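Local coordinates for protein L-amino acid deaminase (Proteus vulgaris, PDB 5HXW) that probably catalyses the oxidative deamination of L-amino acids, working as a membrane-bound flavoenzyme that carries FAD, at residues A[295-299]-A[366-370]; A[303-309]-A[333-338]; A[312-316]-A[395-399]. The contacts are given in a common frame with arbitrary orientation. Numbering follows the deposited sequence.

Interaction 1: A[295-299]-A[366-370]; sequences TSPRV and ELNAS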
loop_
_atom_site.group_PDB
_atom_site.type_symbol
_atom_site.label_atom_id
_atom_site.label_comp_id
_atom_site.label_asym_id
_atom_site.label_seq_id
_atom_site.Cartn_x
_atom_site.Cartn_y
_atom_site.Cartn_z
ATOM N N THR A 295 13.539 -7.831 -4.933
ATOM C CA THR A 295 13.698 -8.844 -3.879
ATOM C C THR A 295 13.752 -8.210 -2.479
ATOM O O THR A 295 14.212 -7.073 -2.324
ATOM C CB THR A 295 14.901 -9.798 -4.150
ATOM O OG1 THR A 295 15.062 -10.716 -3.061
ATOM C CG2 THR A 295 16.209 -9.038 -4.379
ATOM N N SER A 296 13.257 -8.944 -1.478
ATOM C CA SER A 296 13.220 -8.481 -0.081
ATOM C C SER A 296 13.223 -9.629 0.936
ATOM O O SER A 296 12.829 -10.750 0.592
ATOM C CB SER A 296 11.993 -7.597 0.163
ATOM O OG SER A 296 10.787 -8.339 0.083
ATOM N N PRO A 297 13.664 -9.351 2.191
ATOM C CA PRO A 297 13.472 -10.309 3.292
ATOM C C PRO A 297 12.013 -10.345 3.749
ATOM O O PRO A 297 11.243 -9.430 3.431
ATOM C CB PRO A 297 14.354 -9.745 4.415
ATOM C CG PRO A 297 15.255 -8.749 3.767
ATOM C CD PRO A 297 14.459 -8.189 2.632
ATOM N N ARG A 298 11.642 -11.392 4.483
ATOM C CA ARG A 298 10.289 -11.506 5.037
ATOM C C ARG A 298 10.073 -10.602 6.259
ATOM O O ARG A 298 8.936 -10.234 6.559
ATOM C CB ARG A 298 9.932 -12.971 5.360
ATOM C CG ARG A 298 10.527 -13.531 6.644
ATOM C CD ARG A 298 10.080 -14.962 6.906
ATOM N NE ARG A 298 11.062 -15.943 6.439
ATOM C CZ ARG A 298 12.147 -16.326 7.118
ATOM N NH1 ARG A 298 12.967 -17.231 6.596
ATOM N NH2 ARG A 298 12.424 -15.813 8.314
ATOM N N VAL A 299 11.175 -10.239 6.923
ATOM C CA VAL A 299 11.174 -9.580 8.238
ATOM C C VAL A 299 10.576 -8.164 8.222
ATOM O O VAL A 299 11.067 -7.274 7.519
ATOM C CB VAL A 299 12.596 -9.588 8.866
ATOM C CG1 VAL A 299 12.631 -8.828 10.186
ATOM C CG2 VAL A 299 13.082 -11.018 9.078
ATOM N N GLU A 366 21.040 -6.945 6.581
ATOM C CA GLU A 366 19.829 -7.760 6.392
ATOM C C GLU A 366 19.550 -8.034 4.909
ATOM O O GLU A 366 19.271 -9.176 4.535
ATOM C CB GLU A 366 18.616 -7.089 7.057
ATOM C CG GLU A 366 17.303 -7.869 7.024
ATOM C CD GLU A 366 17.265 -9.031 8.004
ATOM O OE1 GLU A 366 17.418 -8.806 9.227
ATOM O OE2 GLU A 366 17.070 -10.178 7.546
ATOM N N LEU A 367 19.638 -6.982 4.089
ATOM C CA LEU A 367 19.459 -7.070 2.635
ATOM C C LEU A 367 20.548 -7.885 1.938
ATOM O O LEU A 367 20.283 -8.532 0.922
ATOM C CB LEU A 367 19.381 -5.674 2.006
ATOM C CG LEU A 367 18.102 -4.842 2.164
ATOM C CD1 LEU A 367 18.355 -3.406 1.736
ATOM C CD2 LEU A 367 16.919 -5.422 1.395
ATOM N N ASN A 368 21.763 -7.846 2.487
ATOM C CA ASN A 368 22.895 -8.594 1.942
ATOM C C ASN A 368 22.790 -10.108 2.160
ATOM O O ASN A 368 22.977 -10.881 1.219
ATOM C CB ASN A 368 24.224 -8.052 2.484
ATOM C CG ASN A 368 25.429 -8.667 1.796
ATOM O OD1 ASN A 368 26.185 -9.423 2.408
ATOM N ND2 ASN A 368 25.606 -8.358 0.513
ATOM N N ALA A 369 22.485 -10.515 3.393
ATOM C CA ALA A 369 22.287 -11.927 3.741
ATOM C C ALA A 369 21.129 -12.554 2.958
ATOM O O ALA A 369 21.217 -13.708 2.533
ATOM C CB ALA A 369 22.070 -12.083 5.240
ATOM N N SER A 370 20.063 -11.775 2.767
ATOM C CA SER A 370 18.889 -12.171 1.989
ATOM C C SER A 370 19.235 -12.411 0.511
ATOM O O SER A 370 18.775 -13.390 -0.091
ATOM C CB SER A 370 17.805 -11.098 2.114
ATOM O OG SER A 370 16.542 -11.593 1.721
#
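A proline packed against the side of a helix makes this contact, where the irregular middle of strand 293-303 passes helix 364-377. The main partner on the strand side is Pro297, which lies over a patch formed by Glu366, Leu367 and Ser370. Because Glu366 and Ser370 are one helical turn apart, a spacing held by the bond from Ser370 N to Glu366 O (3.2 Å), they present neighbouring surfaces to one ring. Pro297 CG lies 3.9 Å from Glu366 CG, Pro297 CD lies 3.9 Å from Leu367 CD2, and Pro297 CG is 3.7 Å from Ser370 OG. The same hydroxyl is 3.7 Å from Pro297 N, but a proline nitrogen has no hydrogen to offer, so the pair meets by van der Waals contact. Glu366 meets the ring through its CG, while its carboxylate OE2 lies a loose 4.4 Å from Val299 CG2. Ser296 directs its CA-to-CB bond away from the helix and touches Tyr80, an FAD-binding residue. A polar link runs indirectly through Gln264 of strand 257-266, which pairs through its backbone with Thr295 while its side-chain NE2 bonds to Leu367 O, so helix 364-377 rides against the same sheet.

Interaction 2: A[303-309]-A[333-338]; sequences PVVKESF and QLINSF. With 16A (cetyl-trimethyl-ammonium), chain H; 16A (cetyl-trimethyl-ammonium), chain I.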
loop_
_atom_site.group_PDB
_atom_site.type_symbol
_atom_site.label_atom_id
_atom_site.label_comp_id
_atom_site.label_asym_id
_atom_site.label_seq_id
_atom_site.Cartn_x
_atom_site.Cartn_y
_atom_site.Cartn_z
ATOM N N PRO A 303 8.935 -0.532 15.049
ATOM C CA PRO A 303 9.607 0.306 16.048
ATOM C C PRO A 303 8.682 0.661 17.208
ATOM O O PRO A 303 7.472 0.804 17.014
ATOM C CB PRO A 303 9.993 1.563 15.265
ATOM C CG PRO A 303 9.015 1.635 14.142
ATOM C CD PRO A 303 8.616 0.222 13.818
ATOM N N VAL A 304 9.259 0.783 18.400
ATOM C CA VAL A 304 8.528 1.201 19.594
ATOM C C VAL A 304 8.232 2.697 19.484
ATOM O O VAL A 304 9.151 3.503 19.332
ATOM C CB VAL A 304 9.320 0.891 20.890
ATOM C CG1 VAL A 304 8.548 1.329 22.130
ATOM C CG2 VAL A 304 9.647 -0.593 20.983
ATOM N N VAL A 305 6.946 3.044 19.523
ATOM C CA VAL A 305 6.490 4.439 19.605
ATOM C C VAL A 305 5.707 4.668 20.906
ATOM O O VAL A 305 5.539 3.733 21.697
ATOM C CB VAL A 305 5.672 4.876 18.358
ATOM C CG1 VAL A 305 6.580 5.021 17.142
ATOM C CG2 VAL A 305 4.510 3.925 18.078
ATOM N N LYS A 306 5.243 5.901 21.133
ATOM C CA LYS A 306 4.464 6.235 22.335
ATOM C C LYS A 306 3.132 5.475 22.359
ATOM O O LYS A 306 2.657 5.079 23.423
ATOM C CB LYS A 306 4.265 7.757 22.483
ATOM C CG LYS A 306 3.257 8.396 21.533
ATOM C CD LYS A 306 3.262 9.912 21.610
ATOM C CE LYS A 306 2.436 10.489 20.473
ATOM N NZ LYS A 306 2.739 11.918 20.194
ATOM N N GLU A 307 2.574 5.252 21.168
ATOM C CA GLU A 307 1.310 4.543 20.975
ATOM C C GLU A 307 1.382 3.062 21.344
ATOM O O GLU A 307 0.350 2.451 21.647
ATOM C CB GLU A 307 0.836 4.692 19.531
ATOM C CG GLU A 307 0.253 6.055 19.188
ATOM C CD GLU A 307 1.273 7.089 18.720
ATOM O OE1 GLU A 307 2.480 6.774 18.582
ATOM O OE2 GLU A 307 0.853 8.242 18.478
ATOM N N SER A 308 2.595 2.498 21.322
ATOM C CA SER A 308 2.837 1.096 21.686
ATOM C C SER A 308 2.397 0.794 23.114
ATOM O O SER A 308 1.889 -0.289 23.391
ATOM C CB SER A 308 4.314 0.737 21.534
ATOM O OG SER A 308 4.844 1.231 20.319
ATOM N N PHE A 309 2.599 1.757 24.008
ATOM C CA PHE A 309 2.252 1.605 25.418
ATOM C C PHE A 309 0.743 1.711 25.681
ATOM O O PHE A 309 0.263 1.224 26.705
ATOM C CB PHE A 309 3.019 2.624 26.269
ATOM C CG PHE A 309 4.517 2.500 26.171
ATOM C CD1 PHE A 309 5.207 1.568 26.948
ATOM C CD2 PHE A 309 5.245 3.324 25.308
ATOM C CE1 PHE A 309 6.593 1.455 26.862
ATOM C CE2 PHE A 309 6.629 3.215 25.216
ATOM C CZ PHE A 309 7.304 2.280 25.995
ATOM N N GLN A 333 12.651 6.410 16.518
ATOM C CA GLN A 333 11.203 6.601 16.357
ATOM C C GLN A 333 10.483 6.890 17.673
ATOM O O GLN A 333 9.538 7.678 17.689
ATOM C CB GLN A 333 10.546 5.415 15.637
ATOM C CG GLN A 333 11.006 5.202 14.198
ATOM C CD GLN A 333 10.642 6.352 13.285
ATOM O OE1 GLN A 333 11.424 7.289 13.105
ATOM N NE2 GLN A 333 9.443 6.298 12.717
ATOM N N LEU A 334 10.936 6.263 18.760
ATOM C CA LEU A 334 10.395 6.527 20.092
ATOM C C LEU A 334 10.564 7.996 20.485
ATOM O O LEU A 334 9.601 8.644 20.909
ATOM C CB LEU A 334 11.019 5.602 21.153
ATOM C CG LEU A 334 10.436 5.674 22.574
ATOM C CD1 LEU A 334 9.036 5.077 22.649
ATOM C CD2 LEU A 334 11.354 4.989 23.565
ATOM N N ILE A 335 11.786 8.503 20.321
ATOM C CA ILE A 335 12.121 9.892 20.625
ATOM C C ILE A 335 11.328 10.862 19.733
ATOM O O ILE A 335 10.781 11.846 20.233
ATOM C CB ILE A 335 13.653 10.140 20.555
ATOM C CG1 ILE A 335 14.429 9.196 21.506
ATOM C CG2 ILE A 335 13.992 11.601 20.822
ATOM C CD1 ILE A 335 14.161 9.354 22.996
ATOM N N ASN A 336 11.252 10.561 18.433
ATOM C CA ASN A 336 10.424 11.326 17.490
ATOM C C ASN A 336 8.941 11.323 17.872
ATOM O O ASN A 336 8.271 12.357 17.768
ATOM C CB ASN A 336 10.587 10.811 16.052
ATOM C CG ASN A 336 11.990 11.023 15.489
ATOM O OD1 ASN A 336 12.761 11.856 15.964
ATOM N ND2 ASN A 336 12.317 10.260 14.453
ATOM N N SER A 337 8.454 10.164 18.321
ATOM C CA SER A 337 7.067 9.975 18.752
ATOM C C SER A 337 6.692 10.876 19.924
ATOM O O SER A 337 5.625 11.496 19.909
ATOM C CB SER A 337 6.817 8.514 19.125
ATOM O OG SER A 337 5.435 8.242 19.211
ATOM N N PHE A 338 7.574 10.954 20.921
ATOM C CA PHE A 338 7.344 11.793 22.099
ATOM C C PHE A 338 7.423 13.290 21.804
ATOM O O PHE A 338 6.817 14.095 22.516
ATOM C CB PHE A 338 8.280 11.414 23.257
ATOM C CG PHE A 338 7.808 10.231 24.059
ATOM C CD1 PHE A 338 6.624 10.294 24.804
ATOM C CD2 PHE A 338 8.551 9.052 24.085
ATOM C CE1 PHE A 338 6.189 9.201 25.545
ATOM C CE2 PHE A 338 8.121 7.958 24.828
ATOM C CZ PHE A 338 6.940 8.033 25.559
HETATM C C1 16A H . 18.370 8.969 32.264
HETATM C C2 16A H . 17.500 8.750 31.045
HETATM C C3 16A H . 16.943 10.073 30.532
HETATM C C4 16A H . 16.347 9.921 29.138
HETATM C C5 16A H . 15.398 11.076 28.833
HETATM C C6 16A H . 15.479 11.491 27.369
HETATM C C7 16A H . 14.089 11.776 26.816
HETATM C C8 16A H . 14.124 12.862 25.748
HETATM C C9 16A H . 12.987 12.662 24.753
HETATM C C10 16A H . 12.405 13.994 24.302
HETATM C C11 16A H . 11.073 14.286 24.983
HETATM C C12 16A H . 10.112 14.963 24.015
HETATM C C13 16A H . 9.992 16.455 24.302
HETATM C C14 16A H . 8.571 16.792 24.732
HETATM C C15 16A H . 7.991 17.948 23.922
HETATM C C16 16A H . 6.830 17.470 23.037
HETATM N N1 16A H . 5.444 17.860 23.429
HETATM C C17 16A H . 5.035 17.341 24.750
HETATM C C18 16A H . 5.254 19.326 23.404
HETATM C C19 16A H . 4.531 17.279 22.438
HETATM C C1 16A I . 12.001 -0.232 31.185
HETATM C C2 16A I . 10.934 0.818 31.412
HETATM C C3 16A I . 11.508 2.227 31.325
HETATM C C4 16A I . 10.385 3.256 31.360
HETATM C C5 16A I . 10.718 4.469 30.501
HETATM C C6 16A I . 9.759 4.602 29.309
HETATM C C7 16A I . 9.859 5.981 28.647
HETATM C C8 16A I . 10.993 6.066 27.621
HETATM C C9 16A I . 12.141 6.942 28.138
HETATM C C10 16A I . 13.112 7.326 27.024
HETATM C C11 16A I . 14.198 6.267 26.816
HETATM C C12 16A I . 15.150 6.676 25.698
HETATM C C13 16A I . 15.168 5.653 24.567
HETATM C C14 16A I . 16.055 6.154 23.431
HETATM C C15 16A I . 16.022 5.221 22.224
HETATM C C16 16A I . 16.568 5.918 20.965
HETATM N N1 16A I . 17.806 5.363 20.351
HETATM C C17 16A I . 18.972 5.740 21.151
HETATM C C18 16A I . 17.791 3.896 20.215
HETATM C C19 16A I . 18.027 5.944 19.018
#
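One residue of the loop grips one residue of the helix at two points: Lys306 N donates to Ser337 OG (3.0 Å, nearly straight at 168°), and the extended side chain carries Lys306 NZ to Ser337 O, bonded at 2.9 Å. Lys306 CB sits over one face of the Phe338 ring, 4.1 Å from its centroid, a CH-pi contact. The amide is presented by a type I turn from Val305 to Ser308, closed by Ser308 N to Val305 O (3.2 Å) and braced by Val305 N to Ser308 OG (2.9 Å). Leu334 CD1 meets Val304 CG1 at 3.8 Å and the edge of Phe309 at CE2, 4.0 Å away. Leu334, Ile335 and Phe338 also line the detergent pockets of this structure: Ile335 CD1 lies 3.7 Å from C14 of the chain I cetyl-trimethyl-ammonium and 3.9 Å from C9 of the chain H molecule. Around the contact, Val304 pairs by backbone hydrogen bonding with Ser329 of strand 326-329, Tyr260 of strand 257-266 touches Pro303 and Gln333, and Glu307 forms a salt bridge to Arg244 of helix 243-248.

Interaction 3: A[312-316]-A[395-399]; sequences GYKYL and AIAPD. With 16A (cetyl-trimethyl-ammonium), chain J.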
loop_
_atom_site.group_PDB
_atom_site.type_symbol
_atom_site.label_atom_id
_atom_site.label_comp_id
_atom_site.label_asym_id
_atom_site.label_seq_id
_atom_site.Cartn_x
_atom_site.Cartn_y
_atom_site.Cartn_z
ATOM N N GLY A 312 -0.742 -1.155 21.990
ATOM C CA GLY A 312 0.130 -2.196 21.449
ATOM C C GLY A 312 -0.206 -3.596 21.931
ATOM O O GLY A 312 0.233 -4.580 21.322
ATOM N N TYR A 313 -0.978 -3.687 23.019
ATOM C CA TYR A 313 -1.473 -4.969 23.542
ATOM C C TYR A 313 -2.431 -5.660 22.565
ATOM O O TYR A 313 -2.502 -6.892 22.520
ATOM C CB TYR A 313 -2.115 -4.801 24.931
ATOM C CG TYR A 313 -3.513 -4.196 24.950
ATOM C CD1 TYR A 313 -3.698 -2.806 24.993
ATOM C CD2 TYR A 313 -4.654 -5.016 24.946
ATOM C CE1 TYR A 313 -4.974 -2.252 25.015
ATOM C CE2 TYR A 313 -5.934 -4.470 24.966
ATOM C CZ TYR A 313 -6.090 -3.090 25.001
ATOM O OH TYR A 313 -7.357 -2.550 25.024
ATOM N N LYS A 314 -3.154 -4.848 21.790
ATOM C CA LYS A 314 -4.081 -5.322 20.758
ATOM C C LYS A 314 -3.374 -6.008 19.581
ATOM O O LYS A 314 -4.009 -6.735 18.813
ATOM C CB LYS A 314 -4.940 -4.164 20.242
ATOM C CG LYS A 314 -5.942 -3.618 21.245
ATOM C CD LYS A 314 -6.620 -2.376 20.696
ATOM C CE LYS A 314 -7.615 -1.800 21.687
ATOM N NZ LYS A 314 -8.228 -0.551 21.159
ATOM N N TYR A 315 -2.067 -5.774 19.459
ATOM C CA TYR A 315 -1.245 -6.318 18.374
ATOM C C TYR A 315 -0.519 -7.607 18.765
ATOM O O TYR A 315 0.234 -8.165 17.960
ATOM C CB TYR A 315 -0.221 -5.274 17.911
ATOM C CG TYR A 315 -0.801 -4.099 17.158
ATOM C CD1 TYR A 315 -1.485 -3.076 17.828
ATOM C CD2 TYR A 315 -0.644 -3.991 15.775
ATOM C CE1 TYR A 315 -2.011 -1.992 17.137
ATOM C CE2 TYR A 315 -1.165 -2.907 15.075
ATOM C CZ TYR A 315 -1.846 -1.912 15.761
ATOM O OH TYR A 315 -2.363 -0.834 15.079
ATOM N N LEU A 316 -0.745 -8.070 19.994
ATOM C CA LEU A 316 -0.095 -9.279 20.523
ATOM C C LEU A 316 -0.459 -10.615 19.836
ATOM O O LEU A 316 0.423 -11.473 19.704
ATOM C CB LEU A 316 -0.251 -9.381 22.049
ATOM C CG LEU A 316 0.559 -8.428 22.940
ATOM C CD1 LEU A 316 -0.003 -8.416 24.355
ATOM C CD2 LEU A 316 2.042 -8.778 22.959
ATOM N N ALA A 395 1.775 1.705 8.131
ATOM C CA ALA A 395 0.991 1.872 9.351
ATOM C C ALA A 395 -0.168 0.889 9.274
ATOM O O ALA A 395 -0.996 0.959 8.360
ATOM C CB ALA A 395 0.498 3.303 9.497
ATOM N N ILE A 396 -0.198 -0.039 10.228
ATOM C CA ILE A 396 -1.111 -1.184 10.207
ATOM C C ILE A 396 -2.021 -1.172 11.441
ATOM O O ILE A 396 -1.561 -0.907 12.556
ATOM C CB ILE A 396 -0.312 -2.520 10.076
ATOM C CG1 ILE A 396 0.589 -2.533 8.817
ATOM C CG2 ILE A 396 -1.210 -3.754 10.118
ATOM C CD1 ILE A 396 -0.113 -2.369 7.478
ATOM N N ALA A 397 -3.310 -1.434 11.211
ATOM C CA ALA A 397 -4.322 -1.588 12.261
ATOM C C ALA A 397 -4.197 -2.960 12.963
ATOM O O ALA A 397 -3.613 -3.876 12.384
ATOM C CB ALA A 397 -5.708 -1.412 11.656
ATOM N N PRO A 398 -4.738 -3.106 14.205
ATOM C CA PRO A 398 -4.628 -4.366 14.979
ATOM C C PRO A 398 -4.986 -5.676 14.254
ATOM O O PRO A 398 -4.333 -6.695 14.496
ATOM C CB PRO A 398 -5.587 -4.139 16.151
ATOM C CG PRO A 398 -5.538 -2.672 16.374
ATOM C CD PRO A 398 -5.382 -2.047 15.016
ATOM N N ASP A 399 -6.003 -5.650 13.391
ATOM C CA ASP A 399 -6.446 -6.855 12.672
ATOM C C ASP A 399 -5.858 -6.988 11.261
ATOM O O ASP A 399 -6.261 -7.870 10.495
ATOM C CB ASP A 399 -7.986 -6.969 12.655
ATOM C CG ASP A 399 -8.681 -5.778 11.989
ATOM O OD1 ASP A 399 -8.029 -4.946 11.318
ATOM O OD2 ASP A 399 -9.915 -5.682 12.142
HETATM C C1 16A J . 3.810 -5.138 22.042
HETATM C C2 16A J . 3.822 -4.190 20.863
HETATM C C3 16A J . 3.368 -4.899 19.592
HETATM C C4 16A J . 3.555 -4.002 18.375
HETATM C C5 16A J . 3.647 -4.822 17.096
HETATM C C6 16A J . 3.061 -4.050 15.921
HETATM C C7 16A J . 2.927 -4.938 14.691
HETATM C C8 16A J . 3.095 -4.122 13.417
HETATM C C9 16A J . 2.208 -4.672 12.308
HETATM C C10 16A J . 3.044 -5.249 11.169
HETATM C C11 16A J . 2.408 -6.508 10.595
HETATM C C12 16A J . 1.750 -6.223 9.248
HETATM C C13 16A J . 2.374 -7.053 8.133
HETATM C C14 16A J . 1.963 -6.513 6.766
HETATM C C15 16A J . 3.140 -6.518 5.795
HETATM C C16 16A J . 2.657 -6.770 4.359
HETATM N N1 16A J . 3.450 -6.161 3.260
HETATM C C17 16A J . 2.887 -6.635 1.990
HETATM C C18 16A J . 3.359 -4.695 3.241
HETATM C C19 16A J . 4.866 -6.568 3.285
#
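Residues 312-314 have helical backbone angles without forming a regular helix; bonds from Tyr315 N to Gly312 O (3.2 Å) and from Leu316 N to Tyr313 O (3.3 Å) wind the segment through two successive tight turns. Facing it, strand 386-396 ends at Ile396, where the backbone pairs with Leu257; the chain stays extended through Ala397 and bends at Pro398. The backbones come closest at Tyr315 and Pro398, whose CA atoms are 5.2 Å apart. Tyr315 and Pro398 make most of the contact. Tyr315 OH donates to Ile396 O at 2.6 Å, while Pro398 CA sits over one ring face, 3.9 Å from the centroid and 17° off the normal, in a CH-pi contact. Pro398 CD also lies 3.6 Å from Tyr315 CZ, and Lys314 CB adds a looser touch, 4.1 Å from Pro398 CB. Gly312, Tyr315 and Ile396 line the pocket of a bound cetyl-trimethyl-ammonium: its C6 is 3.7 Å from Tyr315 CD2, and its C12 is 3.9 Å from Ile396 CG1. Pro398 N, 3.4 Å from Tyr315 OH, has no hydrogen to share and makes only close packing. The tyrosine therefore serves two chemistries, its polar end bonding the strand's carbonyl while its ring packs on proline and detergent.

In the fold
The three contacts illustrate how a run of adjoining segments, within 295-316, makes three separate long-range contacts. Interaction 2 is nested within the loop closed by interaction 1, although their centres lie 25 Å apart; interaction 3 crosses both along the chain, with its centre 14 Å from that of interaction 2 and 24 Å from that of interaction 1. Interactions 1 and 3 reach the same sheet. The side chains of Ser296 and Ile396 are each about 7 Å from the bound FAD, whereas that of Pro303 in interaction 2 stays about 11 Å away. The detergent that touches interaction 3 also passes near Ser296 and Val304, without touching either, and so lies close to all three.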